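Local coordinates for protein N5-Carboxyaminoimidazole ribonucleotide synthetase (Staphylococcus aureus subsp. aureus, PDB 3ORR) that catalyses the ATP-dependent conversion of 5-aminoimidazole ribonucleotide and bicarbonate to N5-carboxyaminoimidazole ribonucleotide in purine biosynthesis, at residues P211-E216 and F223-P228; S196-R201 and I251-V256. All coordinates share one frame; numbering follows the deposited sequence.

Contacts 1 and 2 are antiparallel strand pairings in one sheet of the ATP-grasp domain. Strands 191-201 and 207-218 are neighbours there and join the two contacts, whose centres lie about 15 Å apart; the backbone link between them is probably a hydrogen bond, S196 N to Q213 O at 2.9 Å. Both are largely buried, but contact 2 is nearer the centre of the chain and has just R201 partly exposed, whereas contact 1 has E216, F223 and P211 partly exposed and P228 exposed. Contact 1 closes a local hairpin and adds a salt bridge to its ladder. Contact 2 joins strands 50 residues apart, with threonines on one face and mainly apolar packing on the other.

Contact 1 (P211-E216 and F223-P228); sequences PLQENE and FKTIVP
E216 and K224 meet through a salt bridge, with K224 NZ 2.6 Å from E216 OE1. The lysine chain leaves its strand extended and then folds at its last two torsions, which carries NZ back alongside E216 CB and up to the carboxylate. Neither charge depends on this pair alone: K224 NZ also bridges to E366, E216 OE1 is hydrogen-bonded to Y370 OH, and E216 OE2 forms a salt bridge with R218, while further along the same face the E214 carboxylate pairs with R230.

The backbone ladder consists of two hydrogen-bonded pairs, E214 with I226 and E216 with K224, separated by the non-hydrogen-bonded pair N215 with T225. Its E216 N to K224 O bond, 2.7 Å long, is nearly straight at 170°. At the turn-side end, E216 O accepts both F223 N at 2.8 Å and K224 N at 3.1 Å. Two residues thus face one, the definition of a classic beta bulge, within the hairpin of strands 207-218 and 221-227 in the ATP-grasp domain.

On the face opposite E216 and K224, T225 OG1 donates to N215 OD1 at 3.0 Å, from somewhat outside the amide plane. With CG anti to the carbonyl carbon (chi1 -60°), the N215 amide lies alongside T225. Its ND2 binds S196 OG in the next strand, and the side chain lies about 4 Å from that of H217 and near that of E194, both probably ATP-binding.

Apolar contact takes over near the cis peptide preceding P228. V227 splits its branches: CG1 meets P211 CB at 3.6 Å, whereas CG2 lies against Q213 CG at 3.9 Å. The Q213 amide turns away, its NE2 bonded to Y281.

Contact 2 (S196-R201 and I251-V256); sequences SLTVTR and IGTFTV
T200 OG1 and T253 OG1 are hydrogen-bonded at 2.8 Å, and each has a second partner: T200 OG1 meets T293 OG1, and T253 OG1 meets the backbone O of Q290. Between this rung and the next on the same face, the methyls T198 CG2 and T253 CG2 touch at 3.8 Å. T198 OG1 and T255 OG1, 3.4 Å apart, form only a weak hydrogen bond.

These strands, 191-201 and 252-261, are adjacent in the antiparallel sheet of the ATP-grasp domain. Helix 290-298 packs against the threonine-bearing face, and helix 234-247 covers the face bearing L197, F254 and V256.

In the backbone ladder V199 O accepts F254 N at 2.7 Å and is approached by T253 CA at 3.1 Å in a CA-H...O contact. The return bond, V199 N to F254 O, makes this a hydrogen-bonded pair. L197 with V256 and R201 with G252 repeat the pattern, and all three pairs carry reciprocal backbone bonds; G252 N to R201 O is 2.6 Å.

On the face away from the threonines, the F254 ring lies beside V199. Its CG sits between the backbone N and the carbonyl carbon (chi1 61°), a setting that brings the ring across toward the facing strand. V199 CB then stands over one ring face, 4.0 Å from the centroid and 24° off the normal, a CH-pi contact. V199 CG1 reaches CZ at the rim at 3.5 Å.

Contact 1 (P211-E216 and F223-P228)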
loop_
_atom_site.group_PDB
_atom_site.type_symbol
_atom_site.label_atom_id
_atom_site.label_comp_id
_atom_site.label_asym_id
_atom_site.label_seq_id
_atom_site.Cartn_x
_atom_site.Cartn_y
_atom_site.Cartn_z
ATOM N N PRO A 211 14.699 -6.487 8.587
ATOM C CA PRO A 211 16.131 -6.426 8.275
ATOM C C PRO A 211 16.824 -5.272 8.968
ATOM O O PRO A 211 16.320 -4.142 8.961
ATOM C CB PRO A 211 16.170 -6.241 6.749
ATOM C CG PRO A 211 14.775 -6.799 6.273
ATOM C CD PRO A 211 13.849 -6.478 7.379
ATOM N N LEU A 212 17.986 -5.542 9.549
ATOM C CA LEU A 212 18.747 -4.503 10.210
ATOM C C LEU A 212 18.943 -3.339 9.252
ATOM O O LEU A 212 19.296 -3.521 8.101
ATOM C CB LEU A 212 20.102 -5.051 10.653
ATOM C CG LEU A 212 20.970 -4.133 11.508
ATOM C CD1 LEU A 212 20.291 -3.785 12.855
ATOM C CD2 LEU A 212 22.378 -4.811 11.696
ATOM N N GLN A 213 18.690 -2.136 9.734
ATOM C CA GLN A 213 18.735 -0.952 8.893
ATOM C C GLN A 213 19.962 -0.065 9.291
ATOM O O GLN A 213 20.318 0.046 10.469
ATOM C CB GLN A 213 17.453 -0.169 9.083
ATOM C CG GLN A 213 16.190 -0.953 8.666
ATOM C CD GLN A 213 15.078 -0.963 9.735
ATOM O OE1 GLN A 213 15.068 -0.166 10.705
ATOM N NE2 GLN A 213 14.134 -1.857 9.548
ATOM N N GLU A 214 20.572 0.577 8.305
ATOM C CA GLU A 214 21.711 1.472 8.534
ATOM C C GLU A 214 21.281 2.950 8.336
ATOM O O GLU A 214 20.863 3.350 7.260
ATOM C CB GLU A 214 22.847 1.093 7.578
ATOM C CG GLU A 214 24.068 1.992 7.626
ATOM C CD GLU A 214 25.108 1.635 6.577
ATOM O OE1 GLU A 214 25.079 0.504 6.039
ATOM O OE2 GLU A 214 25.967 2.501 6.301
ATOM N N ASN A 215 21.401 3.751 9.380
ATOM C CA ASN A 215 20.872 5.086 9.369
ATOM C C ASN A 215 21.903 6.201 9.320
ATOM O O ASN A 215 22.856 6.213 10.117
ATOM C CB ASN A 215 19.988 5.254 10.587
ATOM C CG ASN A 215 18.847 4.280 10.582
ATOM O OD1 ASN A 215 18.232 4.055 9.541
ATOM N ND2 ASN A 215 18.567 3.668 11.727
ATOM N N GLU A 216 21.728 7.137 8.393
ATOM C CA GLU A 216 22.502 8.368 8.451
ATOM C C GLU A 216 21.644 9.554 8.900
ATOM O O GLU A 216 20.485 9.717 8.441
ATOM C CB GLU A 216 23.202 8.686 7.134
ATOM C CG GLU A 216 24.316 9.776 7.304
ATOM C CD GLU A 216 25.145 10.017 6.046
ATOM O OE1 GLU A 216 25.083 9.208 5.083
ATOM O OE2 GLU A 216 25.864 11.035 6.026
ATOM N N PHE A 223 18.285 11.148 7.605
ATOM C CA PHE A 223 18.590 11.632 6.249
ATOM C C PHE A 223 18.545 10.466 5.272
ATOM O O PHE A 223 17.972 10.581 4.211
ATOM C CB PHE A 223 20.003 12.235 6.275
ATOM C CG PHE A 223 20.589 12.547 4.926
ATOM C CD1 PHE A 223 20.056 13.579 4.118
ATOM C CD2 PHE A 223 21.754 11.887 4.497
ATOM C CE1 PHE A 223 20.646 13.900 2.884
ATOM C CE2 PHE A 223 22.349 12.197 3.263
ATOM C CZ PHE A 223 21.807 13.203 2.451
ATOM N N LYS A 224 19.165 9.347 5.650
ATOM C CA LYS A 224 19.282 8.177 4.770
ATOM C C LYS A 224 19.184 6.870 5.547
ATOM O O LYS A 224 19.750 6.753 6.623
ATOM C CB LYS A 224 20.588 8.233 3.961
ATOM C CG LYS A 224 20.860 6.986 3.120
ATOM C CD LYS A 224 22.008 7.235 2.105
ATOM C CE LYS A 224 23.160 8.022 2.736
ATOM N NZ LYS A 224 23.900 7.284 3.811
ATOM N N THR A 225 18.418 5.911 5.028
ATOM C CA THR A 225 18.403 4.532 5.547
ATOM C C THR A 225 18.752 3.552 4.434
ATOM O O THR A 225 18.194 3.620 3.317
ATOM C CB THR A 225 17.044 4.152 6.111
ATOM O OG1 THR A 225 16.722 5.048 7.181
ATOM C CG2 THR A 225 17.046 2.704 6.663
ATOM N N ILE A 226 19.680 2.648 4.736
ATOM C CA ILE A 226 20.105 1.638 3.784
ATOM C C ILE A 226 19.840 0.218 4.306
ATOM O O ILE A 226 20.206 -0.142 5.433
ATOM C CB ILE A 226 21.599 1.783 3.436
ATOM C CG1 ILE A 226 21.821 3.076 2.629
ATOM C CG2 ILE A 226 22.087 0.527 2.629
ATOM C CD1 ILE A 226 23.282 3.501 2.522
ATOM N N VAL A 227 19.201 -0.586 3.466
ATOM C CA VAL A 227 18.954 -1.972 3.803
ATOM C C VAL A 227 19.494 -2.789 2.636
ATOM O O VAL A 227 19.247 -2.423 1.466
ATOM C CB VAL A 227 17.459 -2.234 4.010
ATOM C CG1 VAL A 227 17.284 -3.532 4.714
ATOM C CG2 VAL A 227 16.866 -1.140 4.880
ATOM N N PRO A 228 20.244 -3.879 2.926
ATOM C CA PRO A 228 20.613 -4.373 4.262
ATOM C C PRO A 228 21.750 -3.567 4.904
ATOM O O PRO A 228 22.665 -3.138 4.183
ATOM C CB PRO A 228 21.059 -5.826 3.996
ATOM C CG PRO A 228 21.527 -5.834 2.594
ATOM C CD PRO A 228 20.668 -4.811 1.859
#

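Contact 2 (S196-R201 and I251-V256)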
loop_
_atom_site.group_PDB
_atom_site.type_symbol
_atom_site.label_atom_id
_atom_site.label_comp_id
_atom_site.label_asym_id
_atom_site.label_seq_id
_atom_site.Cartn_x
_atom_site.Cartn_y
_atom_site.Cartn_z
ATOM N N SER A 196 19.589 0.406 13.208
ATOM C CA SER A 196 18.330 0.232 13.921
ATOM C C SER A 196 17.645 -1.091 13.583
ATOM O O SER A 196 17.802 -1.642 12.492
ATOM C CB SER A 196 17.376 1.413 13.678
ATOM O OG SER A 196 16.797 1.394 12.370
ATOM N N LEU A 197 16.875 -1.590 14.538
ATOM C CA LEU A 197 16.121 -2.808 14.358
ATOM C C LEU A 197 14.625 -2.516 14.593
ATOM O O LEU A 197 14.217 -2.080 15.657
ATOM C CB LEU A 197 16.632 -3.865 15.325
ATOM C CG LEU A 197 16.410 -5.323 15.069
ATOM C CD1 LEU A 197 16.788 -5.697 13.661
ATOM C CD2 LEU A 197 17.276 -6.125 16.058
ATOM N N THR A 198 13.832 -2.731 13.556
ATOM C CA THR A 198 12.393 -2.549 13.627
ATOM C C THR A 198 11.837 -3.927 13.941
ATOM O O THR A 198 12.292 -4.921 13.384
ATOM C CB THR A 198 11.857 -2.024 12.297
ATOM O OG1 THR A 198 12.224 -0.633 12.171
ATOM C CG2 THR A 198 10.361 -2.217 12.245
ATOM N N VAL A 199 10.879 -3.978 14.855
ATOM C CA VAL A 199 10.458 -5.228 15.453
ATOM C C VAL A 199 8.961 -5.161 15.672
ATOM O O VAL A 199 8.420 -4.081 15.941
ATOM C CB VAL A 199 11.178 -5.460 16.821
ATOM C CG1 VAL A 199 10.799 -6.796 17.437
ATOM C CG2 VAL A 199 12.701 -5.381 16.634
ATOM N N THR A 200 8.290 -6.309 15.545
ATOM C CA THR A 200 6.864 -6.339 15.843
ATOM C C THR A 200 6.586 -7.490 16.814
ATOM O O THR A 200 7.036 -8.663 16.633
ATOM C CB THR A 200 5.976 -6.547 14.580
ATOM O OG1 THR A 200 6.301 -5.568 13.568
ATOM C CG2 THR A 200 4.540 -6.351 14.956
ATOM N N ARG A 201 5.837 -7.153 17.842
ATOM C CA ARG A 201 5.537 -8.114 18.862
ATOM C C ARG A 201 4.017 -8.228 18.961
ATOM O O ARG A 201 3.292 -7.201 18.926
ATOM C CB ARG A 201 6.238 -7.643 20.159
ATOM C CG ARG A 201 5.959 -8.461 21.383
ATOM C CD ARG A 201 7.118 -8.482 22.419
ATOM N NE ARG A 201 6.746 -9.560 23.327
ATOM C CZ ARG A 201 5.731 -9.506 24.180
ATOM N NH1 ARG A 201 5.030 -8.380 24.310
ATOM N NH2 ARG A 201 5.458 -10.558 24.951
ATOM N N ILE A 251 3.651 -4.301 22.360
ATOM C CA ILE A 251 2.999 -5.022 21.270
ATOM C C ILE A 251 2.828 -4.105 20.047
ATOM O O ILE A 251 2.807 -2.880 20.178
ATOM C CB ILE A 251 1.712 -5.810 21.675
ATOM C CG1 ILE A 251 0.470 -5.094 21.281
ATOM C CG2 ILE A 251 1.718 -6.336 23.127
ATOM C CD1 ILE A 251 0.020 -5.542 19.971
ATOM N N GLY A 252 2.760 -4.675 18.853
ATOM C CA GLY A 252 2.767 -3.848 17.658
ATOM C C GLY A 252 4.235 -3.578 17.303
ATOM O O GLY A 252 5.132 -4.225 17.827
ATOM N N THR A 253 4.481 -2.589 16.453
ATOM C CA THR A 253 5.811 -2.345 15.973
ATOM C C THR A 253 6.553 -1.363 16.849
ATOM O O THR A 253 6.026 -0.288 17.201
ATOM C CB THR A 253 5.772 -1.796 14.527
ATOM O OG1 THR A 253 5.453 -2.864 13.665
ATOM C CG2 THR A 253 7.149 -1.236 14.098
ATOM N N PHE A 254 7.775 -1.729 17.194
ATOM C CA PHE A 254 8.667 -0.791 17.864
ATOM C C PHE A 254 10.017 -0.824 17.209
ATOM O O PHE A 254 10.276 -1.724 16.396
ATOM C CB PHE A 254 8.771 -1.053 19.370
ATOM C CG PHE A 254 9.285 -2.367 19.711
ATOM C CD1 PHE A 254 8.543 -3.509 19.431
ATOM C CD2 PHE A 254 10.513 -2.498 20.332
ATOM C CE1 PHE A 254 9.043 -4.785 19.772
ATOM C CE2 PHE A 254 11.015 -3.782 20.688
ATOM C CZ PHE A 254 10.288 -4.905 20.386
ATOM N N THR A 255 10.837 0.188 17.493
ATOM C CA THR A 255 12.154 0.278 16.862
ATOM C C THR A 255 13.194 0.547 17.918
ATOM O O THR A 255 12.939 1.332 18.840
ATOM C CB THR A 255 12.183 1.386 15.786
ATOM O OG1 THR A 255 11.098 1.180 14.878
ATOM C CG2 THR A 255 13.451 1.353 14.983
ATOM N N VAL A 256 14.358 -0.093 17.783
ATOM C CA VAL A 256 15.478 0.168 18.665
ATOM C C VAL A 256 16.637 0.714 17.865
ATOM O O VAL A 256 17.100 0.048 16.950
ATOM C CB VAL A 256 15.913 -1.105 19.441
ATOM C CG1 VAL A 256 17.131 -0.811 20.332
ATOM C CG2 VAL A 256 14.763 -1.593 20.314
#